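Local coordinates for protein coronin (Toxoplasma gondii, PDB 4OZU) that probably binds actin filaments as a coronin-family protein, of which this chain is the WD40-repeat beta-propeller domain, at residues A[176-190]-A[218-231]. Residues are numbered along the deposited sequence; the frame is centred on the assembly and turned at random.
Sequences LSAKWSWKGDLLACT and ACKCTWIDGLAGRD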
loop_
_atom_site.group_PDB
_atom_site.type_symbol
_atom_site.label_atom_id
_atom_site.label_comp_id
_atom_site.label_asym_id
_atom_site.label_seq_id
_atom_site.Cartn_x
_atom_site.Cartn_y
_atom_site.Cartn_z
ATOM N N LEU A 176 13.436 -0.875 4.011
ATOM C CA LEU A 176 12.466 -1.885 4.425
ATOM C C LEU A 176 11.044 -1.442 4.084
ATOM O O LEU A 176 10.141 -2.273 3.964
ATOM C CB LEU A 176 12.582 -2.157 5.927
ATOM C CG LEU A 176 13.855 -2.863 6.398
ATOM C CD1 LEU A 176 13.948 -2.836 7.910
ATOM C CD2 LEU A 176 13.889 -4.291 5.888
ATOM N N SER A 177 10.850 -0.136 3.927
ATOM C CA SER A 177 9.572 0.387 3.465
ATOM C C SER A 177 9.743 1.818 2.986
ATOM O O SER A 177 10.670 2.517 3.400
ATOM C CB SER A 177 8.515 0.311 4.572
ATOM O OG SER A 177 8.725 1.304 5.558
ATOM N N ALA A 178 8.858 2.245 2.092
ATOM C CA ALA A 178 8.879 3.605 1.576
ATOM C C ALA A 178 7.460 3.977 1.179
ATOM O O ALA A 178 6.820 3.251 0.427
ATOM C CB ALA A 178 9.829 3.733 0.399
ATOM N N LYS A 179 6.961 5.085 1.719
ATOM C CA LYS A 179 5.581 5.499 1.501
ATOM C C LYS A 179 5.488 7.013 1.332
ATOM O O LYS A 179 6.242 7.757 1.949
ATOM C CB LYS A 179 4.688 5.062 2.669
ATOM C CG LYS A 179 4.541 3.562 2.844
ATOM C CD LYS A 179 3.577 2.974 1.828
ATOM C CE LYS A 179 3.544 1.459 1.920
ATOM N NZ LYS A 179 2.653 0.862 0.891
ATOM N N TRP A 180 4.554 7.449 0.494
ATOM C CA TRP A 180 4.298 8.869 0.258
ATOM C C TRP A 180 3.272 9.474 1.222
ATOM O O TRP A 180 2.249 8.857 1.537
ATOM C CB TRP A 180 3.748 9.093 -1.145
ATOM C CG TRP A 180 4.669 8.915 -2.279
ATOM C CD1 TRP A 180 4.786 7.818 -3.087
ATOM C CD2 TRP A 180 5.567 9.893 -2.793
ATOM N NE1 TRP A 180 5.725 8.053 -4.064
ATOM C CE2 TRP A 180 6.217 9.324 -3.904
ATOM C CE3 TRP A 180 5.893 11.197 -2.415
ATOM C CZ2 TRP A 180 7.172 10.019 -4.638
ATOM C CZ3 TRP A 180 6.838 11.879 -3.140
ATOM C CH2 TRP A 180 7.467 11.293 -4.243
ATOM N N SER A 181 3.529 10.709 1.637
ATOM C CA SER A 181 2.513 11.535 2.283
ATOM C C SER A 181 1.314 11.735 1.366
ATOM O O SER A 181 1.469 11.837 0.156
ATOM C CB SER A 181 3.105 12.895 2.657
ATOM O OG SER A 181 2.090 13.802 3.051
ATOM N N TRP A 182 0.116 11.826 1.940
ATOM C CA TRP A 182 -1.064 12.134 1.143
ATOM C C TRP A 182 -1.037 13.554 0.583
ATOM O O TRP A 182 -1.807 13.891 -0.315
ATOM C CB TRP A 182 -2.322 11.906 1.974
ATOM C CG TRP A 182 -2.597 10.457 2.094
ATOM C CD1 TRP A 182 -2.235 9.636 3.120
ATOM C CD2 TRP A 182 -3.251 9.628 1.125
ATOM N NE1 TRP A 182 -2.635 8.347 2.854
ATOM C CE2 TRP A 182 -3.257 8.317 1.634
ATOM C CE3 TRP A 182 -3.828 9.869 -0.127
ATOM C CZ2 TRP A 182 -3.833 7.252 0.946
ATOM C CZ3 TRP A 182 -4.397 8.805 -0.812
ATOM C CH2 TRP A 182 -4.391 7.518 -0.275
ATOM N N LYS A 183 -0.137 14.377 1.106
ATOM C CA LYS A 183 0.105 15.707 0.561
ATOM C C LYS A 183 0.931 15.623 -0.722
ATOM O O LYS A 183 0.941 16.549 -1.526
ATOM C CB LYS A 183 0.827 16.560 1.603
ATOM C CG LYS A 183 1.067 17.999 1.204
ATOM C CD LYS A 183 1.518 18.817 2.408
ATOM C CE LYS A 183 1.916 20.235 2.018
ATOM N NZ LYS A 183 2.329 21.035 3.204
ATOM N N GLY A 184 1.640 14.511 -0.888
ATOM C CA GLY A 184 2.431 14.268 -2.080
ATOM C C GLY A 184 3.800 14.930 -2.092
ATOM O O GLY A 184 4.498 14.893 -3.107
ATOM N N ASP A 185 4.205 15.529 -0.973
ATOM C CA ASP A 185 5.444 16.308 -0.966
ATOM C C ASP A 185 6.612 15.550 -0.343
ATOM O O ASP A 185 7.759 15.737 -0.747
ATOM C CB ASP A 185 5.235 17.643 -0.243
ATOM C CG ASP A 185 4.792 17.488 1.195
ATOM O OD1 ASP A 185 4.263 16.416 1.570
ATOM O OD2 ASP A 185 4.958 18.477 1.948
ATOM N N LEU A 186 6.316 14.685 0.620
ATOM C CA LEU A 186 7.343 13.986 1.379
ATOM C C LEU A 186 7.184 12.478 1.281
ATOM O O LEU A 186 6.077 11.963 1.097
ATOM C CB LEU A 186 7.301 14.411 2.847
ATOM C CG LEU A 186 7.558 15.896 3.122
ATOM C CD1 LEU A 186 7.374 16.220 4.606
ATOM C CD2 LEU A 186 8.950 16.307 2.653
ATOM N N LEU A 187 8.316 11.789 1.396
ATOM C CA LEU A 187 8.358 10.342 1.464
ATOM C C LEU A 187 8.898 9.963 2.834
ATOM O O LEU A 187 9.746 10.672 3.386
ATOM C CB LEU A 187 9.238 9.777 0.355
ATOM C CG LEU A 187 9.251 8.257 0.211
ATOM C CD1 LEU A 187 8.374 7.820 -0.947
ATOM C CD2 LEU A 187 10.671 7.792 0.029
ATOM N N ALA A 188 8.367 8.889 3.400
ATOM C CA ALA A 188 8.915 8.315 4.621
ATOM C C ALA A 188 9.411 6.924 4.308
ATOM O O ALA A 188 8.792 6.193 3.524
ATOM C CB ALA A 188 7.888 8.287 5.729
ATOM N N CYS A 189 10.540 6.561 4.901
ATOM C CA CYS A 189 11.079 5.222 4.716
ATOM C C CYS A 189 11.722 4.714 5.993
ATOM O O CYS A 189 12.151 5.496 6.835
ATOM C CB CYS A 189 12.091 5.194 3.571
ATOM S SG CYS A 189 13.494 6.314 3.771
ATOM N N THR A 190 11.747 3.394 6.135
ATOM C CA THR A 190 12.456 2.746 7.222
ATOM C C THR A 190 13.673 2.030 6.666
ATOM O O THR A 190 13.653 1.539 5.538
ATOM C CB THR A 190 11.569 1.743 7.968
ATOM O OG1 THR A 190 10.980 0.844 7.026
ATOM C CG2 THR A 190 10.459 2.476 8.733
ATOM N N ALA A 218 12.369 -6.016 11.401
ATOM C CA ALA A 218 12.072 -4.940 10.460
ATOM C C ALA A 218 10.963 -3.992 10.901
ATOM O O ALA A 218 9.872 -4.427 11.293
ATOM C CB ALA A 218 11.708 -5.535 9.104
ATOM N N CYS A 219 11.263 -2.694 10.817
ATOM C CA CYS A 219 10.275 -1.634 11.004
ATOM C C CYS A 219 9.597 -1.311 9.677
ATOM O O CYS A 219 10.214 -1.430 8.617
ATOM C CB CYS A 219 10.932 -0.372 11.569
ATOM S SG CYS A 219 11.847 -0.636 13.093
ATOM N N LYS A 220 8.327 -0.917 9.736
ATOM C CA LYS A 220 7.573 -0.569 8.536
ATOM C C LYS A 220 6.835 0.722 8.822
ATOM O O LYS A 220 6.467 0.971 9.962
ATOM C CB LYS A 220 6.585 -1.680 8.162
ATOM C CG LYS A 220 7.208 -3.045 7.913
ATOM C CD LYS A 220 7.830 -3.141 6.529
ATOM C CE LYS A 220 8.506 -4.486 6.325
ATOM N NZ LYS A 220 9.068 -4.663 4.950
ATOM N N CYS A 221 6.608 1.542 7.803
ATOM C CA CYS A 221 5.898 2.792 8.016
ATOM C C CYS A 221 4.809 3.028 6.985
ATOM O O CYS A 221 4.749 2.374 5.950
ATOM C CB CYS A 221 6.863 3.979 8.007
ATOM S SG CYS A 221 7.458 4.471 6.352
ATOM N N THR A 222 3.925 3.956 7.322
ATOM C CA THR A 222 3.020 4.554 6.363
ATOM C C THR A 222 2.620 5.924 6.907
ATOM O O THR A 222 2.784 6.195 8.096
ATOM C CB THR A 222 1.786 3.681 6.112
ATOM O OG1 THR A 222 1.112 4.135 4.931
ATOM C CG2 THR A 222 0.847 3.718 7.297
ATOM N N TRP A 223 2.103 6.788 6.043
ATOM C CA TRP A 223 1.661 8.102 6.475
ATOM C C TRP A 223 0.245 8.030 7.018
ATOM O O TRP A 223 -0.554 7.217 6.559
ATOM C CB TRP A 223 1.733 9.095 5.321
ATOM C CG TRP A 223 3.120 9.474 4.989
ATOM C CD1 TRP A 223 3.996 8.767 4.230
ATOM C CD2 TRP A 223 3.806 10.662 5.403
ATOM N NE1 TRP A 223 5.195 9.438 4.139
ATOM C CE2 TRP A 223 5.104 10.604 4.855
ATOM C CE3 TRP A 223 3.452 11.768 6.180
ATOM C CZ2 TRP A 223 6.044 11.608 5.055
ATOM C CZ3 TRP A 223 4.395 12.765 6.380
ATOM C CH2 TRP A 223 5.674 12.675 5.820
ATOM N N ILE A 224 -0.048 8.875 8.002
ATOM C CA ILE A 224 -1.383 8.972 8.557
ATOM C C ILE A 224 -1.801 10.443 8.602
ATOM O O ILE A 224 -2.248 10.949 9.627
ATOM C CB ILE A 224 -1.466 8.307 9.958
ATOM C CG1 ILE A 224 -0.367 8.847 10.883
ATOM C CG2 ILE A 224 -1.362 6.791 9.816
ATOM C CD1 ILE A 224 -0.418 8.306 12.301
ATOM N N ASP A 225 -1.624 11.121 7.465
ATOM C CA ASP A 225 -2.208 12.439 7.245
ATOM C C ASP A 225 -3.489 12.246 6.414
ATOM O O ASP A 225 -4.302 11.384 6.746
ATOM C CB ASP A 225 -1.190 13.410 6.598
ATOM C CG ASP A 225 -0.520 12.867 5.324
ATOM O OD1 ASP A 225 -0.535 11.652 5.042
ATOM O OD2 ASP A 225 0.073 13.693 4.597
ATOM N N GLY A 226 -3.696 13.023 5.359
ATOM C CA GLY A 226 -4.940 12.921 4.620
ATOM C C GLY A 226 -6.138 13.427 5.410
ATOM O O GLY A 226 -5.996 14.173 6.388
ATOM N N LEU A 227 -7.331 13.025 4.979
ATOM C CA LEU A 227 -8.574 13.588 5.501
ATOM C C LEU A 227 -8.805 13.297 6.975
ATOM O O LEU A 227 -9.229 14.178 7.735
ATOM C CB LEU A 227 -9.764 13.047 4.707
ATOM C CG LEU A 227 -11.098 13.720 5.016
ATOM C CD1 LEU A 227 -11.079 15.153 4.512
ATOM C CD2 LEU A 227 -12.268 12.939 4.403
ATOM N N ALA A 228 -8.576 12.049 7.366
ATOM C CA ALA A 228 -8.889 11.605 8.719
ATOM C C ALA A 228 -7.695 11.725 9.640
ATOM O O ALA A 228 -7.842 11.656 10.862
ATOM C CB ALA A 228 -9.392 10.157 8.702
ATOM N N GLY A 229 -6.515 11.885 9.054
ATOM C CA GLY A 229 -5.281 11.885 9.817
ATOM C C GLY A 229 -4.872 13.255 10.317
ATOM O O GLY A 229 -5.705 14.129 10.533
ATOM N N ARG A 230 -3.573 13.430 10.527
ATOM C CA ARG A 230 -3.030 14.706 10.977
ATOM C C ARG A 230 -1.829 15.085 10.127
ATOM O O ARG A 230 -0.985 14.244 9.828
ATOM C CB ARG A 230 -2.646 14.635 12.457
ATOM C CG ARG A 230 -3.834 14.593 13.408
ATOM C CD ARG A 230 -4.665 15.863 13.282
ATOM N NE ARG A 230 -5.785 15.934 14.218
ATOM C CZ ARG A 230 -7.015 15.494 13.965
ATOM N NH1 ARG A 230 -7.310 14.914 12.806
ATOM N NH2 ARG A 230 -7.957 15.629 14.884
ATOM N N ASP A 231 -1.757 16.356 9.738
ATOM C CA ASP A 231 -0.733 16.809 8.803
ATOM C C ASP A 231 0.648 16.442 9.311
ATOM O O ASP A 231 0.963 16.634 10.481
ATOM C CB ASP A 231 -0.812 18.323 8.571
ATOM C CG ASP A 231 -0.001 18.773 7.354
ATOM O OD1 ASP A 231 1.244 18.890 7.448
ATOM O OD2 ASP A 231 -0.614 19.020 6.295
HETATM O O HOH W 1 1.416 6.587 2.896
HETATM O O HOH W 2 -1.092 6.220 4.106
#
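The indole of Trp223 lies with one face over Ser181, whose CB sits above the six-membered ring, 3.6 Å from its centroid, in a CH-pi contact. At the ring edge, NE1 donates to Lys179 O (3.0 Å), reaching that oxygen from above its carbonyl plane, while Ala188 N gives the same oxygen a second, backbone bond. Ala188 CB lies against NE1 and CE2, and Leu186 CB against CZ2 and CH2, so the ring packs against the turn end of the 176-180/187-190 hairpin, and these contacts probably limit its rotation.

Beyond the ring, the carboxylate of Asp225 grips the turn from Ser181 to Gly184. A chi1 of 169° turns Ser181 OG toward Asp225, where it donates to OD2 over a short 2.5 Å; it also accepts from Lys183 N, forming an ST turn. Asp225 OD1 takes a nearly straight bond from Trp182 N (3.2 Å, 168°); both oxygens are met on their syn sides. A water joins Trp182 NE1 to Trp223 O.

Toward the other end, a chain of hydrogen bonds through two hydroxyls links the two segments: Cys221 N donates to Ser177 OG, which donates to Thr190 OG1 (2.7 Å), which in turn donates to Cys219 O (2.9 Å). The bend of Lys220 at chi2 carries NZ back to Leu176 O (2.8 Å), while NZ also pairs with Glu35.

Successive propeller blades thus meet where strand 220-223 lies over both 176-180, nearly parallel (4°), and the antiparallel 187-190; 176-180 and 220-223 are each the innermost, edge strand of their blade, flanked in their own sheets by 187-191 and 233-239 respectively.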